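Phosphoribulokinase 1 (Rhodobacter sphaeroides, PDB 1A7J) catalyses the ATP-dependent phosphorylation of D-ribulose 5-phosphate to D-ribulose 1,5-bisphosphate, the step of the Calvin cycle that regenerates the acceptor of carbon dioxide. Local coordinates at residues V155-L160 with Q207-V212; G41-R46 with G93-Y98; F25-R30 with A271-L276; D64-H69 with R187-V192; G135-S140 with V196-Q201. All coordinates share one frame; numbering follows the deposited sequence.

Contact 1 (V155-L160 with Q207-V212); sequences VPVINL and QRVPVV
V155 opens the contact with its backbone: its carbonyl oxygen accepts from the amide N of R208 at 2.8 Å, nearly straight (162° at the hydrogen) and in the carbonyl plane. The same V155 O also lies 3.1 Å from Q207 CA, a CA-H...O contact. P156, paired with R208, lies between the two bonded residues, so the lack of an N-H costs this ladder nothing; its CA sits 3.5 Å from R208 O. R208 O is taken up by the next amide, V157 N, at 3.1 Å. This is parallel pairing of strand 150-156 with strand 204-210 in the central sheet of a P-loop kinase fold, with helices 158-168 and 180-195 on the crossover. At the N-cap position, V157 CG1 meets the amide end of the extended Q207 and V209 CG1, while V157 CG2 meets P210 CD tip to tip at 3.3 Å. The compact P210 ring offers an apolar surface to V157 and L160 alike. In the first turn of the helix, L160 swings back with CG anti to the backbone N (chi1 176°), and CD2 lies 3.7 Å from P210 CG and 3.6 Å from R208 CG. Further out R208 bends away, and its NE bonds to S229 OG.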
# COMPACT_ATOMS: atom_id res chain seq x y z
N VAL A 155 2.02 4.57 -5.26
CA VAL A 155 2.36 3.69 -6.37
C VAL A 155 3.59 4.25 -7.08
O VAL A 155 3.65 5.44 -7.36
CB VAL A 155 1.21 3.67 -7.41
CG1 VAL A 155 0.95 2.28 -7.84
CG2 VAL A 155 -0.03 4.27 -6.85
N PRO A 156 4.55 3.39 -7.49
CA PRO A 156 5.60 3.81 -8.44
C PRO A 156 5.27 3.53 -9.90
O PRO A 156 4.44 2.66 -10.19
CB PRO A 156 6.81 3.01 -8.00
CG PRO A 156 6.24 1.78 -7.38
CD PRO A 156 5.00 2.24 -6.68
N VAL A 157 5.93 4.23 -10.83
CA VAL A 157 5.74 3.91 -12.24
C VAL A 157 6.32 2.53 -12.47
O VAL A 157 7.29 2.17 -11.83
CB VAL A 157 6.40 4.91 -13.17
CG1 VAL A 157 5.67 6.19 -13.09
CG2 VAL A 157 7.82 5.10 -12.81
N ILE A 158 5.68 1.75 -13.33
CA ILE A 158 5.98 0.33 -13.45
C ILE A 158 7.46 0.07 -13.54
O ILE A 158 8.01 -0.59 -12.67
CB ILE A 158 5.26 -0.27 -14.66
CG1 ILE A 158 3.74 -0.17 -14.47
CG2 ILE A 158 5.65 -1.71 -14.82
CD1 ILE A 158 2.94 -0.47 -15.69
N ASN A 159 8.14 0.81 -14.40
CA ASN A 159 9.59 0.78 -14.49
C ASN A 159 10.26 0.76 -13.13
O ASN A 159 11.22 0.05 -12.95
CB ASN A 159 10.13 2.01 -15.21
CG ASN A 159 9.75 2.04 -16.63
OD1 ASN A 159 8.68 2.49 -16.98
ND2 ASN A 159 10.71 1.75 -17.49
N LEU A 160 9.84 1.62 -12.22
CA LEU A 160 10.45 1.68 -10.89
C LEU A 160 10.02 0.57 -9.91
O LEU A 160 10.78 0.22 -9.00
CB LEU A 160 10.21 3.07 -10.27
CG LEU A 160 10.64 3.45 -8.85
CD1 LEU A 160 12.15 3.54 -8.76
CD2 LEU A 160 10.01 4.80 -8.47
N GLN A 207 1.94 9.23 -6.94
CA GLN A 207 2.66 8.36 -7.88
C GLN A 207 4.13 8.74 -8.02
O GLN A 207 4.43 9.85 -8.39
CB GLN A 207 2.02 8.39 -9.28
CG GLN A 207 2.52 7.25 -10.16
CD GLN A 207 2.09 7.38 -11.60
OE1 GLN A 207 1.71 8.45 -12.06
NE2 GLN A 207 2.15 6.28 -12.34
N ARG A 208 5.02 7.81 -7.69
CA ARG A 208 6.44 8.07 -7.62
C ARG A 208 7.05 7.87 -8.99
O ARG A 208 7.06 6.77 -9.52
CB ARG A 208 7.08 7.14 -6.60
CG ARG A 208 8.56 7.40 -6.37
CD ARG A 208 8.90 7.45 -4.88
NE ARG A 208 9.66 8.67 -4.54
CZ ARG A 208 9.77 9.17 -3.30
NH1 ARG A 208 9.41 8.45 -2.25
NH2 ARG A 208 10.30 10.36 -3.11
N VAL A 209 7.55 8.95 -9.58
CA VAL A 209 8.02 8.94 -10.96
C VAL A 209 9.50 9.31 -11.01
O VAL A 209 9.84 10.46 -10.70
CB VAL A 209 7.31 10.00 -11.77
CG1 VAL A 209 7.35 9.66 -13.21
CG2 VAL A 209 5.92 10.16 -11.29
N PRO A 210 10.40 8.43 -11.50
CA PRO A 210 11.80 8.84 -11.47
C PRO A 210 12.09 9.80 -12.58
O PRO A 210 11.74 9.56 -13.73
CB PRO A 210 12.55 7.54 -11.67
CG PRO A 210 11.66 6.53 -11.25
CD PRO A 210 10.32 6.99 -11.72
N VAL A 211 12.93 10.78 -12.29
CA VAL A 211 13.34 11.69 -13.31
C VAL A 211 14.79 11.35 -13.65
O VAL A 211 15.58 12.18 -14.07
CB VAL A 211 13.12 13.12 -12.80
CG1 VAL A 211 14.31 13.62 -12.05
CG2 VAL A 211 12.78 14.00 -13.93
N VAL A 212 15.10 10.06 -13.50
CA VAL A 212 16.28 9.50 -14.13
C VAL A 212 15.93 8.30 -14.99
O VAL A 212 14.81 7.79 -14.94
CB VAL A 212 17.29 9.06 -13.10
CG1 VAL A 212 17.67 10.21 -12.25
CG2 VAL A 212 16.73 7.94 -12.26

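Contact 2 (G41-R46 with G93-Y98); sequences GDAFHR and GRTRTY
R96 supplies the polar link, its chain bent at chi2 and chi3 so that the guanidinium reaches two carbonyls of the 41-46 loop. R96 NE donates to A43 O at 2.7 Å and R96 NH2 to H45 O at 2.8 Å, but both bonds are weak, each bent to 117° at the hydrogen. H45 O, whose place is less certain, lies at the guanidinium edge, near its plane, whereas A43 O approaches obliquely. A long, multi-donor arginine suits a place where two main-chain carbonyls lie within its reach. The turn is closed by H45 N to D42 O at 3.1 Å. A43, small enough for close approach, sets its CB 3.5 Å from R96 CB and 3.3 Å from R96 O. D42 belongs to the catalytic site; its CB touches the edge of the Y98 ring at CD2, 3.9 Å away and in the ring plane. T95 OG1 bonds back to R94 O, while the guanidinium of R94 pairs with E79. F115 lies against R96 in a cation-pi contact. The 41-46 loop runs from strand 36-40 towards helix 49-62, and the 93-98 segment carries the short, weakly bonded strand 94-95, antiparallel to strand 119-120.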
# COMPACT_ATOMS: atom_id res chain seq x y z
N GLY A 41 -0.12 -5.28 5.59
CA GLY A 41 -0.76 -6.04 4.53
C GLY A 41 -0.19 -7.42 4.35
O GLY A 41 -0.86 -8.29 3.81
N ASP A 42 1.02 -7.66 4.84
CA ASP A 42 1.63 -8.98 4.73
C ASP A 42 0.85 -9.98 5.55
O ASP A 42 0.73 -11.14 5.17
CB ASP A 42 3.08 -8.95 5.23
CG ASP A 42 3.95 -8.00 4.44
OD1 ASP A 42 4.32 -8.35 3.30
OD2 ASP A 42 4.26 -6.91 4.96
N ALA A 43 0.27 -9.51 6.64
CA ALA A 43 -0.44 -10.37 7.55
C ALA A 43 -1.59 -11.15 6.93
O ALA A 43 -2.20 -11.98 7.60
CB ALA A 43 -0.94 -9.55 8.68
N PHE A 44 -1.98 -10.82 5.71
CA PHE A 44 -3.11 -11.52 5.07
C PHE A 44 -2.76 -12.21 3.77
O PHE A 44 -3.62 -12.35 2.90
CB PHE A 44 -4.28 -10.57 4.84
CG PHE A 44 -4.94 -10.13 6.10
CD1 PHE A 44 -4.34 -9.17 6.89
CD2 PHE A 44 -6.15 -10.66 6.48
CE1 PHE A 44 -4.95 -8.73 8.05
CE2 PHE A 44 -6.76 -10.23 7.63
CZ PHE A 44 -6.16 -9.27 8.42
N HIS A 45 -1.50 -12.63 3.64
CA HIS A 45 -1.13 -13.59 2.62
C HIS A 45 -1.66 -14.94 3.03
O HIS A 45 -1.58 -15.29 4.20
CB HIS A 45 0.39 -13.67 2.49
CG HIS A 45 1.01 -12.50 1.81
ND1 HIS A 45 2.36 -12.24 1.86
CD2 HIS A 45 0.47 -11.52 1.05
CE1 HIS A 45 2.63 -11.14 1.18
NE2 HIS A 45 1.49 -10.68 0.67
N ARG A 46 -2.20 -15.68 2.08
CA ARG A 46 -2.71 -17.02 2.37
C ARG A 46 -1.62 -17.98 2.84
O ARG A 46 -1.85 -18.82 3.73
CB ARG A 46 -3.41 -17.58 1.12
CG ARG A 46 -4.42 -18.68 1.41
CD ARG A 46 -5.69 -18.52 0.59
NE ARG A 46 -6.88 -18.25 1.42
CZ ARG A 46 -7.93 -17.55 1.02
NH1 ARG A 46 -7.92 -16.94 -0.16
NH2 ARG A 46 -8.99 -17.42 1.81
N GLY A 93 -11.42 -6.52 15.87
CA GLY A 93 -11.04 -7.45 14.83
C GLY A 93 -9.70 -8.10 15.14
O GLY A 93 -9.21 -7.98 16.26
N ARG A 94 -9.10 -8.72 14.14
CA ARG A 94 -7.85 -9.44 14.36
C ARG A 94 -6.79 -8.94 13.41
O ARG A 94 -7.10 -8.20 12.48
CB ARG A 94 -8.07 -10.94 14.14
CG ARG A 94 -9.39 -11.47 14.69
CD ARG A 94 -10.16 -12.24 13.63
NE ARG A 94 -9.40 -13.38 13.12
CZ ARG A 94 -9.93 -14.41 12.46
NH1 ARG A 94 -11.23 -14.45 12.21
NH2 ARG A 94 -9.15 -15.40 12.04
N THR A 95 -5.53 -9.28 13.70
CA THR A 95 -4.42 -9.11 12.76
C THR A 95 -3.28 -10.07 13.05
O THR A 95 -3.15 -10.55 14.16
CB THR A 95 -3.82 -7.71 12.80
OG1 THR A 95 -4.88 -6.74 12.84
CG2 THR A 95 -2.99 -7.46 11.57
N ARG A 96 -2.51 -10.40 12.03
CA ARG A 96 -1.26 -11.11 12.18
C ARG A 96 -0.10 -10.13 12.09
O ARG A 96 -0.29 -8.93 11.83
CB ARG A 96 -1.09 -12.14 11.06
CG ARG A 96 -1.21 -13.58 11.48
CD ARG A 96 -2.20 -14.30 10.57
NE ARG A 96 -1.90 -14.18 9.15
CZ ARG A 96 -2.34 -15.03 8.23
NH1 ARG A 96 -2.98 -16.13 8.61
NH2 ARG A 96 -2.06 -14.84 6.95
N THR A 97 1.10 -10.66 12.27
CA THR A 97 2.29 -10.05 11.73
C THR A 97 3.03 -11.12 10.97
O THR A 97 2.85 -12.32 11.19
CB THR A 97 3.21 -9.47 12.81
OG1 THR A 97 3.67 -10.52 13.67
CG2 THR A 97 2.48 -8.45 13.63
N TYR A 98 3.79 -10.67 9.99
CA TYR A 98 4.61 -11.56 9.20
C TYR A 98 5.89 -10.79 8.87
O TYR A 98 6.64 -10.46 9.80
CB TYR A 98 3.81 -11.99 7.96
CG TYR A 98 4.57 -12.83 6.98
CD1 TYR A 98 5.08 -14.07 7.33
CD2 TYR A 98 4.82 -12.36 5.69
CE1 TYR A 98 5.83 -14.82 6.42
CE2 TYR A 98 5.57 -13.09 4.77
CZ TYR A 98 6.07 -14.31 5.15
OH TYR A 98 6.87 -14.99 4.25

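Contact 3 (F25-R30 with A271-L276); sequences FDQIFR and AMQLIL
Helices 21-32 and 268-284 run in broadly the same direction here, their local axes inclined at -42° and 10.2 Å apart at closest approach. In this P-loop kinase fold the first of them follows the predicted ATP-binding loop, and the second lies near the end of the chain, so the contact joins the two ends of the sequence beside the central sheet. Buried apolar residues fill the interface. F25 carries its CG anti to the carbonyl carbon (chi1 -81°), which brings the far end of the ring across to the other helix: CZ lies 3.9 Å from L276 CD2. M272, bent at chi3, crosses the phenyl at about a right angle and sets its methyl against the ring, its flexible thioether chain being able to adapt to it. F129 of the sheet also meets the F25 ring. I28 lies between the apolar and polar parts, its CD1 4.4 Å from L276 CB and its CG1 4.2 Å from Q273 CG, so that the aliphatic stem of the glutamine joins the packing. Towards the partly exposed margin, Q27 and Q273 extend beyond CG and cross at about a right angle, with amide planes 76° apart and Q27 OE1 3.0 Å from Q273 NE2.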
# COMPACT_ATOMS: atom_id res chain seq x y z
N PHE A 25 2.17 8.75 8.84
CA PHE A 25 0.89 8.67 9.53
C PHE A 25 1.07 8.65 11.05
O PHE A 25 0.46 9.44 11.76
CB PHE A 25 0.11 7.46 9.04
CG PHE A 25 -0.61 7.69 7.75
CD1 PHE A 25 -1.81 8.37 7.73
CD2 PHE A 25 -0.07 7.25 6.54
CE1 PHE A 25 -2.47 8.59 6.53
CE2 PHE A 25 -0.73 7.47 5.34
CZ PHE A 25 -1.93 8.13 5.33
N ASP A 26 2.06 7.90 11.51
CA ASP A 26 2.42 7.89 12.92
C ASP A 26 2.59 9.33 13.41
O ASP A 26 1.86 9.78 14.28
CB ASP A 26 3.74 7.12 13.14
CG ASP A 26 3.56 5.60 13.05
OD1 ASP A 26 2.41 5.12 13.17
OD2 ASP A 26 4.57 4.87 12.90
N GLN A 27 3.42 10.09 12.69
CA GLN A 27 3.70 11.51 12.96
C GLN A 27 2.42 12.34 13.07
O GLN A 27 2.38 13.35 13.77
CB GLN A 27 4.58 12.11 11.84
CG GLN A 27 6.09 11.98 12.06
CD GLN A 27 6.91 12.39 10.82
OE1 GLN A 27 7.25 13.56 10.63
NE2 GLN A 27 7.27 11.41 10.01
N ILE A 28 1.38 11.94 12.36
CA ILE A 28 0.14 12.69 12.36
C ILE A 28 -0.80 12.22 13.47
O ILE A 28 -1.37 13.05 14.18
CB ILE A 28 -0.55 12.60 10.98
CG1 ILE A 28 0.34 13.22 9.92
CG2 ILE A 28 -1.85 13.34 10.98
CD1 ILE A 28 0.08 12.63 8.59
N PHE A 29 -0.95 10.91 13.65
CA PHE A 29 -1.76 10.39 14.74
C PHE A 29 -1.18 10.80 16.10
O PHE A 29 -1.88 10.85 17.09
CB PHE A 29 -1.82 8.87 14.69
CG PHE A 29 -2.30 8.33 13.39
CD1 PHE A 29 -3.18 9.04 12.61
CD2 PHE A 29 -1.88 7.07 12.97
CE1 PHE A 29 -3.65 8.50 11.42
CE2 PHE A 29 -2.33 6.53 11.80
CZ PHE A 29 -3.23 7.24 11.02
N ARG A 30 0.13 11.00 16.14
CA ARG A 30 0.79 11.45 17.36
C ARG A 30 0.58 12.96 17.52
O ARG A 30 0.24 13.45 18.60
CB ARG A 30 2.28 11.15 17.29
CG ARG A 30 3.08 11.68 18.45
CD ARG A 30 4.49 12.04 18.01
NE ARG A 30 4.74 13.47 18.17
CZ ARG A 30 4.91 14.31 17.16
NH1 ARG A 30 4.97 13.86 15.91
NH2 ARG A 30 5.04 15.62 17.39
N ALA A 271 4.39 16.88 2.03
CA ALA A 271 3.15 16.93 1.28
C ALA A 271 2.07 16.00 1.84
O ALA A 271 0.91 16.37 1.98
CB ALA A 271 3.42 16.60 -0.14
N MET A 272 2.48 14.83 2.31
CA MET A 272 1.56 14.01 3.08
C MET A 272 1.09 14.68 4.38
O MET A 272 -0.10 14.77 4.63
CB MET A 272 2.17 12.63 3.34
CG MET A 272 2.39 11.88 2.06
SD MET A 272 2.86 10.20 2.29
CE MET A 272 1.57 9.69 3.23
N GLN A 273 1.99 15.26 5.16
CA GLN A 273 1.55 15.98 6.34
C GLN A 273 0.63 17.12 6.01
O GLN A 273 -0.51 17.11 6.46
CB GLN A 273 2.73 16.50 7.13
CG GLN A 273 3.31 15.44 8.02
CD GLN A 273 4.51 15.93 8.75
OE1 GLN A 273 4.49 16.99 9.37
NE2 GLN A 273 5.60 15.16 8.68
N LEU A 274 1.03 18.01 5.11
CA LEU A 274 0.19 19.15 4.80
C LEU A 274 -1.13 18.69 4.25
O LEU A 274 -2.12 19.40 4.37
CB LEU A 274 0.83 20.04 3.76
CG LEU A 274 2.09 20.78 4.12
CD1 LEU A 274 2.43 21.69 2.97
CD2 LEU A 274 1.89 21.56 5.39
N ILE A 275 -1.14 17.61 3.50
CA ILE A 275 -2.36 17.24 2.81
C ILE A 275 -3.26 16.43 3.72
O ILE A 275 -4.38 16.84 3.97
CB ILE A 275 -2.05 16.50 1.49
CG1 ILE A 275 -1.53 17.51 0.48
CG2 ILE A 275 -3.28 15.78 0.93
CD1 ILE A 275 -0.98 16.88 -0.68
N LEU A 276 -2.68 15.49 4.44
CA LEU A 276 -3.43 14.45 5.14
C LEU A 276 -3.80 14.83 6.57
O LEU A 276 -4.61 14.17 7.22
CB LEU A 276 -2.62 13.18 5.20
CG LEU A 276 -2.71 12.05 4.18
CD1 LEU A 276 -3.50 12.38 2.94
CD2 LEU A 276 -1.29 11.68 3.85

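Contact 4 (D64-H69 with R187-V192); sequences DATFSH and RMHAYV. With SO4 (sulfate ion), chain B.
An irregular loop, 64-69, passes along one flank of helix 180-195, its CA atoms coming nearest at T66 with H189 (5.6 Å) and S68 with R187 (6.0 Å). A65 is the centre of an inverse gamma turn. Next along the chain, T66 places its CG2 methyl over one face of the H189 imidazole, 4.0 Å from the centroid and 17° off the normal, a CH-pi contact that the beta-branched threonine is well shaped to make. Deeper in, small side chains permit close passage: S68 OG lies 3.9 Å from A190 CB, and S68 CB is 3.8 Å from R187 CG. Here the loop borders the catalytic site, of which R187 is a member. The arginine's aliphatic part packs on S68 while its chain bends at chi3, and NH2 forms a salt bridge with E161. Close by sits a sulfate ion, probably from the crystallisation liquor. H69 ND1 donates to its O3 at 3.1 Å, and H69 N donates weakly to O1. R187 CD approaches O4 of the ion at 3.4 Å.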
# COMPACT_ATOMS: atom_id res chain seq x y z
N ASP A 64 1.29 -22.82 -15.49
CA ASP A 64 0.63 -21.70 -14.85
C ASP A 64 1.63 -20.65 -14.39
O ASP A 64 1.95 -20.55 -13.21
CB ASP A 64 -0.18 -22.23 -13.67
CG ASP A 64 -1.25 -21.28 -13.22
OD1 ASP A 64 -2.11 -20.93 -14.05
OD2 ASP A 64 -1.25 -20.91 -12.02
N ALA A 65 2.09 -19.83 -15.32
CA ALA A 65 3.02 -18.77 -14.97
C ALA A 65 2.26 -17.47 -14.70
O ALA A 65 2.54 -16.43 -15.31
CB ALA A 65 4.05 -18.58 -16.09
N THR A 66 1.25 -17.55 -13.82
CA THR A 66 0.45 -16.38 -13.49
C THR A 66 0.16 -16.19 -12.00
O THR A 66 -0.55 -15.26 -11.62
CB THR A 66 -0.91 -16.38 -14.21
OG1 THR A 66 -1.80 -17.30 -13.56
CG2 THR A 66 -0.74 -16.75 -15.69
N PHE A 67 0.59 -17.13 -11.17
CA PHE A 67 0.39 -16.99 -9.74
C PHE A 67 1.50 -16.16 -9.07
O PHE A 67 2.70 -16.38 -9.34
CB PHE A 67 0.29 -18.36 -9.08
CG PHE A 67 -0.20 -18.31 -7.67
CD1 PHE A 67 -1.47 -17.83 -7.39
CD2 PHE A 67 0.64 -18.69 -6.63
CE1 PHE A 67 -1.90 -17.71 -6.10
CE2 PHE A 67 0.22 -18.58 -5.33
CZ PHE A 67 -1.04 -18.09 -5.06
N SER A 68 1.11 -15.21 -8.22
CA SER A 68 2.05 -14.43 -7.43
C SER A 68 1.35 -13.79 -6.26
O SER A 68 0.12 -13.80 -6.20
CB SER A 68 2.69 -13.32 -8.26
OG SER A 68 1.71 -12.42 -8.75
N HIS A 69 2.12 -13.08 -5.44
CA HIS A 69 1.63 -12.36 -4.27
C HIS A 69 0.63 -11.25 -4.56
O HIS A 69 0.13 -10.62 -3.64
CB HIS A 69 2.81 -11.75 -3.52
CG HIS A 69 3.36 -12.63 -2.45
ND1 HIS A 69 4.70 -12.92 -2.33
CD2 HIS A 69 2.74 -13.33 -1.46
CE1 HIS A 69 4.88 -13.76 -1.33
NE2 HIS A 69 3.71 -14.03 -0.79
N ARG A 187 4.58 -11.81 -12.76
CA ARG A 187 3.87 -10.89 -11.86
C ARG A 187 2.98 -9.92 -12.61
O ARG A 187 2.00 -9.45 -12.06
CB ARG A 187 4.85 -10.14 -10.93
CG ARG A 187 5.35 -11.01 -9.77
CD ARG A 187 6.20 -10.28 -8.74
NE ARG A 187 6.89 -9.14 -9.32
CZ ARG A 187 6.87 -7.91 -8.81
NH1 ARG A 187 6.52 -7.71 -7.55
NH2 ARG A 187 7.35 -6.90 -9.52
N MET A 188 3.19 -9.79 -13.91
CA MET A 188 2.42 -8.83 -14.69
C MET A 188 0.95 -9.22 -14.80
O MET A 188 0.06 -8.36 -14.85
CB MET A 188 3.01 -8.67 -16.09
CG MET A 188 4.30 -7.90 -16.11
SD MET A 188 4.29 -6.42 -15.04
CE MET A 188 3.32 -5.28 -16.08
N HIS A 189 0.70 -10.51 -14.63
CA HIS A 189 -0.59 -11.06 -14.96
C HIS A 189 -1.53 -10.61 -13.88
O HIS A 189 -2.42 -9.84 -14.17
CB HIS A 189 -0.54 -12.60 -15.06
CG HIS A 189 0.20 -13.10 -16.27
ND1 HIS A 189 -0.41 -13.27 -17.50
CD2 HIS A 189 1.51 -13.37 -16.47
CE1 HIS A 189 0.50 -13.62 -18.40
NE2 HIS A 189 1.67 -13.69 -17.80
N ALA A 190 -1.14 -10.83 -12.64
CA ALA A 190 -1.93 -10.36 -11.50
C ALA A 190 -1.71 -8.89 -11.17
O ALA A 190 -2.38 -8.33 -10.32
CB ALA A 190 -1.63 -11.21 -10.27
N TYR A 191 -0.67 -8.29 -11.76
CA TYR A 191 -0.42 -6.90 -11.51
C TYR A 191 -1.46 -6.14 -12.28
O TYR A 191 -2.26 -5.43 -11.68
CB TYR A 191 0.98 -6.51 -11.96
CG TYR A 191 1.27 -5.03 -11.86
CD1 TYR A 191 1.66 -4.46 -10.66
CD2 TYR A 191 1.06 -4.18 -12.95
CE1 TYR A 191 1.82 -3.10 -10.53
CE2 TYR A 191 1.20 -2.79 -12.82
CZ TYR A 191 1.57 -2.26 -11.60
OH TYR A 191 1.61 -0.90 -11.42
N VAL A 192 -1.57 -6.40 -13.57
CA VAL A 192 -2.57 -5.71 -14.35
C VAL A 192 -3.99 -6.17 -14.02
O VAL A 192 -4.94 -5.41 -14.18
CB VAL A 192 -2.34 -5.82 -15.88
CG1 VAL A 192 -0.88 -6.09 -16.18
CG2 VAL A 192 -3.20 -6.88 -16.46
S SO4 B . 6.47 -12.58 -5.52
O1 SO4 B . 5.47 -13.57 -5.82
O2 SO4 B . 5.86 -11.28 -5.42
O3 SO4 B . 7.09 -12.91 -4.27
O4 SO4 B . 7.45 -12.58 -6.54

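Contact 5 (G135-S140 with V196-Q201); sequences GAVVNS and VPQFSQ
Two connecting loops of the P-loop kinase fold meet here: 135-140, after strand 127-132, and the largely 3-10 segment that spans 196-201, between helix 180-195 and strand 204-210. With CG anti to the carbonyl carbon and the chain extended beyond it (chi2 -169°), Q198 slides its amide alongside V137, Q198 NE2 lying 3.4 Å from V137 CG2. The other end of that amide faces the backbone, Q198 OE1 being 3.5 Å from A136 N. A136, with just a methyl, lets the backbones come close and touches Q201, CB to CB at 3.9 Å. Q201 has CG anti to the carbonyl carbon (chi1 -60°), which sets it 3.6 Å from A136 O and 3.7 Å from V138 CG2; the bend at chi2 puts the amide against that methyl. The buried amide of Q198 is satisfied beyond the two loops: OE1 by T11 OG1, NE2 by the carbonyls of L133 and C194. Between the loops the contact is chiefly one of shape, while these outside bonds should fix the amide's flip.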
# COMPACT_ATOMS: atom_id res chain seq x y z
N GLY A 135 -5.67 -2.72 -0.23
CA GLY A 135 -6.56 -1.86 0.54
C GLY A 135 -7.70 -1.17 -0.19
O GLY A 135 -8.43 -0.36 0.38
N ALA A 136 -7.88 -1.49 -1.46
CA ALA A 136 -8.99 -0.96 -2.22
C ALA A 136 -9.45 -2.00 -3.25
O ALA A 136 -10.14 -1.68 -4.23
CB ALA A 136 -8.60 0.33 -2.87
N VAL A 137 -9.22 -3.28 -2.95
CA VAL A 137 -9.70 -4.31 -3.85
C VAL A 137 -11.20 -4.24 -4.01
O VAL A 137 -11.95 -4.21 -3.04
CB VAL A 137 -9.37 -5.68 -3.33
CG1 VAL A 137 -9.87 -6.69 -4.29
CG2 VAL A 137 -7.90 -5.84 -3.18
N VAL A 138 -11.64 -4.16 -5.25
CA VAL A 138 -13.01 -4.51 -5.55
C VAL A 138 -13.00 -5.60 -6.58
O VAL A 138 -12.32 -5.51 -7.60
CB VAL A 138 -13.81 -3.32 -6.09
CG1 VAL A 138 -15.29 -3.61 -5.99
CG2 VAL A 138 -13.49 -2.08 -5.31
N ASN A 139 -13.61 -6.71 -6.22
CA ASN A 139 -13.71 -7.82 -7.13
C ASN A 139 -14.98 -8.62 -6.88
O ASN A 139 -15.85 -8.19 -6.15
CB ASN A 139 -12.45 -8.69 -7.03
CG ASN A 139 -12.48 -9.65 -5.91
OD1 ASN A 139 -11.79 -10.65 -5.94
ND2 ASN A 139 -13.17 -9.30 -4.85
N SER A 140 -15.14 -9.72 -7.61
CA SER A 140 -16.44 -10.33 -7.76
C SER A 140 -16.93 -10.96 -6.46
O SER A 140 -18.12 -11.03 -6.21
CB SER A 140 -16.38 -11.35 -8.90
OG SER A 140 -15.31 -11.06 -9.80
N VAL A 196 -3.45 -2.78 -10.67
CA VAL A 196 -3.83 -1.60 -11.43
C VAL A 196 -5.24 -1.06 -11.15
O VAL A 196 -5.37 0.12 -10.84
CB VAL A 196 -3.61 -1.85 -12.92
CG1 VAL A 196 -4.49 -0.97 -13.75
CG2 VAL A 196 -2.19 -1.58 -13.24
N PRO A 197 -6.29 -1.90 -11.13
CA PRO A 197 -7.65 -1.39 -11.05
C PRO A 197 -7.91 -0.62 -9.77
O PRO A 197 -8.83 0.19 -9.70
CB PRO A 197 -8.52 -2.64 -11.09
CG PRO A 197 -7.66 -3.71 -11.63
CD PRO A 197 -6.28 -3.38 -11.18
N GLN A 198 -7.14 -0.93 -8.73
CA GLN A 198 -7.35 -0.36 -7.41
C GLN A 198 -7.09 1.14 -7.37
O GLN A 198 -7.56 1.83 -6.48
CB GLN A 198 -6.43 -1.06 -6.41
CG GLN A 198 -6.72 -2.52 -6.23
CD GLN A 198 -5.97 -3.07 -5.07
OE1 GLN A 198 -5.71 -2.36 -4.11
NE2 GLN A 198 -5.59 -4.34 -5.15
N PHE A 199 -6.29 1.62 -8.32
CA PHE A 199 -5.90 3.03 -8.38
C PHE A 199 -6.99 3.88 -9.05
O PHE A 199 -6.77 5.04 -9.36
CB PHE A 199 -4.55 3.18 -9.10
CG PHE A 199 -3.44 2.36 -8.49
CD1 PHE A 199 -3.21 2.41 -7.11
CD2 PHE A 199 -2.78 1.41 -9.25
CE1 PHE A 199 -2.35 1.49 -6.51
CE2 PHE A 199 -1.91 0.49 -8.66
CZ PHE A 199 -1.71 0.53 -7.28
N SER A 200 -8.18 3.29 -9.24
CA SER A 200 -9.35 4.06 -9.62
C SER A 200 -10.37 4.03 -8.50
O SER A 200 -11.45 4.59 -8.65
CB SER A 200 -9.98 3.48 -10.87
OG SER A 200 -8.99 3.11 -11.81
N GLN A 201 -10.08 3.28 -7.44
CA GLN A 201 -10.93 3.24 -6.26
C GLN A 201 -10.49 4.26 -5.20
O GLN A 201 -11.25 4.60 -4.31
CB GLN A 201 -10.90 1.84 -5.65
CG GLN A 201 -11.40 0.75 -6.58
CD GLN A 201 -12.74 1.08 -7.19
OE1 GLN A 201 -13.64 1.59 -6.52
NE2 GLN A 201 -12.87 0.83 -8.48

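How the contacts relate
Contacts 3 and 5 are the buried ones, whereas contacts 1, 2 and 4 reach the surface in part. Contact 1 alone is sheet pairing, with near-straight backbone bonds; contact 2 replaces these with weak arginine-to-carbonyl bonds, and contacts 3, 4 and 5 depend mainly on side-chain packing. Helix 180-195 links two: it carries 187-192 of contact 4 and leads into 196-201 of contact 5, where Y191 O lies 3.1 Å from V196 N, a probable hydrogen bond. F199 of contact 5 touches V155 of contact 1. Contacts 2 and 4 each hold a catalytic residue and meet through the stacked rings of H45 and H69. Contact 3 stands apart, its centre about 33 Å from that of contact 4.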